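Arginase (Thermus thermophilus, PDB 2EF5) probably catalyses the manganese-dependent hydrolysis of L-arginine to L-ornithine and urea. Local coordinates at residues A[140-144]-A[154-159]. Sequence-based numbering, arbitrary orientation.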
ATOM      1  N   ALA A 140      23.420 -18.006 -10.524  1.00 24.91           N
ATOM      2  CA  ALA A 140      24.025 -17.465  -9.310  1.00 25.14           C
ATOM      3  C   ALA A 140      25.535 -17.498  -9.518  1.00 24.50           C
ATOM      4  O   ALA A 140      26.210 -16.483  -9.383  1.00 26.03           O
ATOM      5  CB  ALA A 140      23.637 -18.306  -8.107  1.00 23.81           C
ATOM      6  N   VAL A 141      26.054 -18.671  -9.869  1.00 24.99           N
ATOM      7  CA  VAL A 141      27.483 -18.842 -10.113  1.00 25.18           C
ATOM      8  C   VAL A 141      27.994 -17.785 -11.091  1.00 25.95           C
ATOM      9  O   VAL A 141      28.977 -17.094 -10.817  1.00 25.68           O
ATOM     10  CB  VAL A 141      27.783 -20.244 -10.696  1.00 24.28           C
ATOM     11  CG1 VAL A 141      29.240 -20.335 -11.124  1.00 25.17           C
ATOM     12  CG2 VAL A 141      27.472 -21.309  -9.664  1.00 23.24           C
ATOM     13  N   LEU A 142      27.331 -17.660 -12.236  1.00 25.28           N
ATOM     14  CA  LEU A 142      27.737 -16.677 -13.233  1.00 25.15           C
ATOM     15  C   LEU A 142      27.769 -15.285 -12.624  1.00 25.50           C
ATOM     16  O   LEU A 142      28.556 -14.434 -13.042  1.00 25.34           O
ATOM     17  CB  LEU A 142      26.775 -16.688 -14.423  1.00 24.18           C
ATOM     18  CG  LEU A 142      26.910 -17.874 -15.380  1.00 25.06           C
ATOM     19  CD1 LEU A 142      25.698 -17.933 -16.301  1.00 25.05           C
ATOM     20  CD2 LEU A 142      28.199 -17.735 -16.197  1.00 23.25           C
ATOM     21  N   SER A 143      26.909 -15.056 -11.637  1.00 27.32           N
ATOM     22  CA  SER A 143      26.840 -13.760 -10.970  1.00 29.42           C
ATOM     23  C   SER A 143      27.852 -13.647  -9.832  1.00 31.37           C
ATOM     24  O   SER A 143      27.902 -12.628  -9.140  1.00 31.90           O
ATOM     25  CB  SER A 143      25.430 -13.518 -10.426  1.00 28.96           C
ATOM     26  OG  SER A 143      24.492 -13.410 -11.484  1.00 30.16           O
ATOM     27  N   GLY A 144      28.649 -14.697  -9.645  1.00 31.94           N
ATOM     28  CA  GLY A 144      29.660 -14.690  -8.601  1.00 34.98           C
ATOM     29  C   GLY A 144      29.232 -15.184  -7.232  1.00 35.44           C
ATOM     30  O   GLY A 144      29.925 -14.938  -6.249  1.00 37.15           O
ATOM     31  N   PHE A 154      33.935 -19.500 -13.460  1.00 30.15           N
ATOM     32  CA  PHE A 154      32.753 -19.164 -14.248  1.00 28.60           C
ATOM     33  C   PHE A 154      32.091 -17.817 -13.974  1.00 29.67           C
ATOM     34  O   PHE A 154      31.182 -17.422 -14.709  1.00 29.40           O
ATOM     35  CB  PHE A 154      31.710 -20.278 -14.130  1.00 26.46           C
ATOM     36  CG  PHE A 154      32.216 -21.626 -14.564  1.00 24.38           C
ATOM     37  CD1 PHE A 154      32.839 -21.779 -15.794  1.00 24.45           C
ATOM     38  CD2 PHE A 154      32.096 -22.735 -13.730  1.00 24.79           C
ATOM     39  CE1 PHE A 154      33.341 -23.011 -16.188  1.00 24.49           C
ATOM     40  CE2 PHE A 154      32.594 -23.974 -14.114  1.00 22.68           C
ATOM     41  CZ  PHE A 154      33.217 -24.114 -15.343  1.00 24.49           C
ATOM     42  N   ARG A 155      32.521 -17.104 -12.936  1.00 30.04           N
ATOM     43  CA  ARG A 155      31.924 -15.797 -12.661  1.00 32.80           C
ATOM     44  C   ARG A 155      32.130 -15.013 -13.954  1.00 32.72           C
ATOM     45  O   ARG A 155      33.245 -14.965 -14.477  1.00 31.95           O
ATOM     46  CB  ARG A 155      32.639 -15.100 -11.495  1.00 36.06           C
ATOM     47  CG  ARG A 155      32.002 -13.775 -11.075  1.00 41.49           C
ATOM     48  CD  ARG A 155      32.602 -13.238  -9.775  1.00 45.97           C
ATOM     49  NE  ARG A 155      34.003 -12.844  -9.917  1.00 51.85           N
ATOM     50  CZ  ARG A 155      34.415 -11.750 -10.551  1.00 55.50           C
ATOM     51  NH1 ARG A 155      33.533 -10.932 -11.108  1.00 56.45           N
ATOM     52  NH2 ARG A 155      35.714 -11.476 -10.630  1.00 56.53           N
ATOM     53  N   ALA A 156      31.073 -14.413 -14.492  1.00 32.10           N
ATOM     54  CA  ALA A 156      31.238 -13.688 -15.744  1.00 31.41           C
ATOM     55  C   ALA A 156      30.260 -12.552 -16.005  1.00 31.66           C
ATOM     56  O   ALA A 156      30.359 -11.879 -17.029  1.00 31.18           O
ATOM     57  CB  ALA A 156      31.205 -14.673 -16.912  1.00 30.68           C
ATOM     58  N   VAL A 157      29.318 -12.326 -15.100  1.00 30.06           N
ATOM     59  CA  VAL A 157      28.368 -11.245 -15.314  1.00 28.90           C
ATOM     60  C   VAL A 157      28.012 -10.530 -14.023  1.00 29.15           C
ATOM     61  O   VAL A 157      27.985 -11.138 -12.954  1.00 30.59           O
ATOM     62  CB  VAL A 157      27.062 -11.762 -15.953  1.00 27.73           C
ATOM     63  CG1 VAL A 157      26.310 -12.632 -14.962  1.00 24.23           C
ATOM     64  CG2 VAL A 157      26.192 -10.591 -16.402  1.00 27.79           C
ATOM     65  N   ASP A 158      27.752  -9.232 -14.127  1.00 28.57           N
ATOM     66  CA  ASP A 158      27.365  -8.446 -12.967  1.00 29.96           C
ATOM     67  C   ASP A 158      25.862  -8.645 -12.817  1.00 28.78           C
ATOM     68  O   ASP A 158      25.127  -8.552 -13.796  1.00 28.65           O
ATOM     69  CB  ASP A 158      27.669  -6.965 -13.202  1.00 32.71           C
ATOM     70  CG  ASP A 158      27.409  -6.110 -11.972  1.00 36.21           C
ATOM     71  OD1 ASP A 158      26.280  -6.141 -11.438  1.00 35.58           O
ATOM     72  OD2 ASP A 158      28.343  -5.401 -11.537  1.00 42.02           O
ATOM     73  N   PRO A 159      25.388  -8.919 -11.593  1.00 28.92           N
ATOM     74  CA  PRO A 159      23.961  -9.130 -11.331  1.00 29.63           C
ATOM     75  C   PRO A 159      23.073  -8.060 -11.956  1.00 31.16           C
ATOM     76  O   PRO A 159      21.921  -8.321 -12.303  1.00 30.88           O
ATOM     77  CB  PRO A 159      23.886  -9.115  -9.804  1.00 30.25           C
ATOM     78  CG  PRO A 159      25.206  -9.680  -9.401  1.00 28.55           C
ATOM     79  CD  PRO A 159      26.166  -8.984 -10.343  1.00 29.47           C
TER
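The peptide carbonyl of L142 accepts two backbone N-H groups at its oxygen, from A156 and V157. A156 N lies at its edge, in the carbonyl plane on a lone pair, 2.9 Å from L142 O with a nearly straight N-H...O angle of 174°. V157 N, 3.0 Å from L142 O, is tilted 29° from that plane. V157 CG1, set between its own backbone N and carbonyl carbon (chi1 68°), lies over one face of this peptide group, on the side from which V157 N comes, 3.5 Å from L142 O. The ring of P159 touches S143 through one corner, CG lying 4.0 Å from S143 CB, and S143 OG turns back to bond L139 O. Helix 138-142 closes here in a Schellman motif with G144 at positive phi, against the loop that carries the chain from helix 148-154 to strand 162-167 of the parallel arginase sheet. R155 draws its aliphatic stem across G144, CD reaching 3.5 Å from G144 CA. L142 CD2 approaches F154 O at 3.3 Å, and the L142 side chain, about 10 Å from a bound manganese ion, also packs on V103 and W116. The V141 and F154 side chains lie side by side and point the same way, V141 CG1 3.9 Å from F154 CB, both leading to M100 of helix 99-107.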